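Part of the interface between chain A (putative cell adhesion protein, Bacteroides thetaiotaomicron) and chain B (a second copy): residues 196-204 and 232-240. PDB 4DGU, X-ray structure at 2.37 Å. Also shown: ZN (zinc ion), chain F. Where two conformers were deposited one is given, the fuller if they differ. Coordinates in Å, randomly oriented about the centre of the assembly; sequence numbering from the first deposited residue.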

# COMPACT_ATOMS: atom_id res chain seq x y z
N ALA A 196 1.45 -1.64 12.39
CA ALA A 196 0.67 -0.40 12.24
C ALA A 196 0.11 0.00 13.59
O ALA A 196 -0.38 -0.86 14.35
CB ALA A 196 -0.45 -0.60 11.24
N GLY A 197 0.32 1.27 13.95
CA GLY A 197 -0.11 1.81 15.23
C GLY A 197 0.74 1.41 16.42
O GLY A 197 0.36 1.68 17.57
N GLU A 198 1.89 0.74 16.19
CA GLU A 198 2.78 0.32 17.28
C GLU A 198 3.49 1.57 17.78
O GLU A 198 4.10 2.29 16.98
CB GLU A 198 3.76 -0.79 16.81
CG GLU A 198 4.35 -1.68 17.90
CD GLU A 198 5.23 -2.86 17.46
OE1 GLU A 198 5.31 -3.16 16.24
OE2 GLU A 198 5.82 -3.51 18.36
N GLU A 199 3.33 1.88 19.07
CA GLU A 199 3.87 3.07 19.72
C GLU A 199 5.31 2.86 20.10
O GLU A 199 5.65 2.84 21.28
CB GLU A 199 3.03 3.45 20.94
CG GLU A 199 1.54 3.47 20.65
CD GLU A 199 0.66 3.78 21.84
OE1 GLU A 199 1.19 4.22 22.88
OE2 GLU A 199 -0.57 3.54 21.75
N ILE A 200 6.18 2.73 19.09
CA ILE A 200 7.59 2.44 19.26
C ILE A 200 8.43 3.69 19.56
O ILE A 200 9.46 3.57 20.22
CB ILE A 200 8.18 1.63 18.06
CG1 ILE A 200 8.04 2.36 16.73
CG2 ILE A 200 7.56 0.24 17.98
CD1 ILE A 200 9.21 2.08 15.76
N GLY A 201 8.00 4.85 19.11
CA GLY A 201 8.79 6.06 19.29
C GLY A 201 8.32 7.06 20.32
O GLY A 201 7.15 7.09 20.72
N THR A 202 9.28 7.87 20.77
CA THR A 202 9.09 8.96 21.72
C THR A 202 9.99 10.11 21.34
O THR A 202 11.12 9.90 20.89
CB THR A 202 9.30 8.55 23.21
OG1 THR A 202 10.53 7.84 23.38
CG2 THR A 202 8.18 7.72 23.77
N ILE A 203 9.48 11.33 21.51
CA ILE A 203 10.21 12.57 21.31
C ILE A 203 10.09 13.36 22.63
O ILE A 203 8.97 13.60 23.11
CB ILE A 203 9.84 13.39 20.04
CG1 ILE A 203 10.66 14.69 19.96
CG2 ILE A 203 8.33 13.65 19.92
CD1 ILE A 203 10.88 15.20 18.63
N THR A 204 11.24 13.70 23.22
CA THR A 204 11.34 14.43 24.47
C THR A 204 12.02 15.78 24.20
O THR A 204 13.12 15.84 23.65
CB THR A 204 12.10 13.59 25.52
OG1 THR A 204 11.49 12.30 25.61
CG2 THR A 204 12.14 14.25 26.89
ZN ZN F . -1.88 5.01 22.68
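Chain B, residues 232-240: KKFGGGIID

A lysine that bridges a carboxylate and a carbonyl can pin one loop to another, and the contact between these two copies is a compact example. B:Lys233 NZ donates to A:Glu199 OE2 at 2.9 Å, a hydrogen bond within a salt bridge, and also to the backbone A:Gly197 O at 2.9 Å. The lysine points its CA-to-CB bond toward chain A and extends through chi1 m, chi2 t and chi3 t before chi4, at m, turns the ammonium into place. The CA-to-CB bond of A:Glu199 points sideways, but its m, t side chain brings the carboxylate to the partner. A:Glu199 OE2 also binds ZN at 2.2 Å, so one oxygen serves both the metal and the lysine; water 1 (2.3 Å from ZN) and one atom from elsewhere in the structure are further ligands.

The backbone of chain B presents this lysine from a type I turn, B:Lys232 to B:Gly235, closed by B:Gly235 N to B:Lys232 O at 3.3 Å. Beyond it the chain passes through glycines into a strand that begins at B:Gly237. Chain A runs as a loop to A:Ile200 and as a strand from A:Gly201. The two strands run in roughly opposite senses. No backbone hydrogen bond joins the two stretches. Their register is not a simple ladder: CA of A:Glu199 lies 6.2 Å from CA of B:Lys233, CA of A:Gly201 7.8 Å from CA of B:Ile239, and CA of A:Ile203 6.2 Å from CA of B:Gly236.

Packing completes the contact. B:Ile239 CD1 meets A:Ile200 CG1 at 3.6 Å and lies 4.0 Å from A:Gly201 N. Farther along, A:Ile203 CG2 rests 3.8 Å from B:Gly236 CA, where a beta carbon on the glycine would clash with that methyl. Glycine here admits a neighbour's side chain directly against the backbone.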

# COMPACT_ATOMS: atom_id res chain seq x y z
N LYS B 232 -3.35 9.75 20.86
CA LYS B 232 -2.11 10.46 21.17
C LYS B 232 -0.92 9.71 20.55
O LYS B 232 0.22 10.12 20.74
CB LYS B 232 -1.93 10.57 22.70
CG LYS B 232 -2.88 11.52 23.40
CD LYS B 232 -2.74 11.40 24.93
CE LYS B 232 -3.82 12.14 25.67
NZ LYS B 232 -3.80 11.83 27.12
N LYS B 233 -1.18 8.61 19.81
CA LYS B 233 -0.18 7.73 19.15
C LYS B 233 0.78 8.45 18.20
O LYS B 233 1.91 7.99 18.02
CB LYS B 233 -0.90 6.65 18.31
CG LYS B 233 -1.37 5.43 19.09
CD LYS B 233 -2.12 4.50 18.12
CE LYS B 233 -2.74 3.33 18.82
NZ LYS B 233 -1.75 2.37 19.40
N PHE B 234 0.33 9.53 17.58
CA PHE B 234 1.14 10.24 16.60
C PHE B 234 1.38 11.70 16.98
O PHE B 234 1.64 12.52 16.10
CB PHE B 234 0.45 10.14 15.24
CG PHE B 234 0.09 8.72 14.83
CD1 PHE B 234 1.02 7.90 14.22
CD2 PHE B 234 -1.21 8.24 15.00
CE1 PHE B 234 0.68 6.60 13.81
CE2 PHE B 234 -1.55 6.95 14.59
CZ PHE B 234 -0.61 6.14 13.98
N GLY B 235 1.37 11.98 18.29
CA GLY B 235 1.57 13.30 18.86
C GLY B 235 2.79 14.06 18.38
O GLY B 235 2.70 15.25 18.07
N GLY B 236 3.92 13.36 18.30
CA GLY B 236 5.19 13.95 17.86
C GLY B 236 5.47 13.81 16.38
O GLY B 236 6.36 14.46 15.84
N GLY B 237 4.69 12.97 15.72
CA GLY B 237 4.86 12.72 14.30
C GLY B 237 4.63 11.28 13.96
O GLY B 237 3.88 10.58 14.66
N ILE B 238 5.24 10.82 12.86
CA ILE B 238 5.03 9.44 12.39
C ILE B 238 6.34 8.71 12.06
O ILE B 238 7.37 9.33 11.80
CB ILE B 238 4.05 9.39 11.16
CG1 ILE B 238 4.64 10.07 9.90
CG2 ILE B 238 2.66 9.97 11.51
CD1 ILE B 238 3.89 9.79 8.61
N ILE B 239 6.26 7.37 12.03
CA ILE B 239 7.32 6.46 11.61
C ILE B 239 6.88 5.88 10.27
O ILE B 239 5.76 5.42 10.14
CB ILE B 239 7.67 5.38 12.68
CG1 ILE B 239 8.44 6.04 13.84
CG2 ILE B 239 8.52 4.28 12.09
CD1 ILE B 239 8.05 5.56 15.16
N ASP B 240 7.74 5.98 9.27
CA ASP B 240 7.51 5.46 7.93
C ASP B 240 8.81 4.80 7.44
O ASP B 240 9.84 5.06 8.03
CB ASP B 240 7.13 6.63 7.03
CG ASP B 240 6.52 6.36 5.69
OD1 ASP B 240 6.16 5.17 5.41
OD2 ASP B 240 6.34 7.34 4.93
O HOH W 1 -1.37 7.23 22.73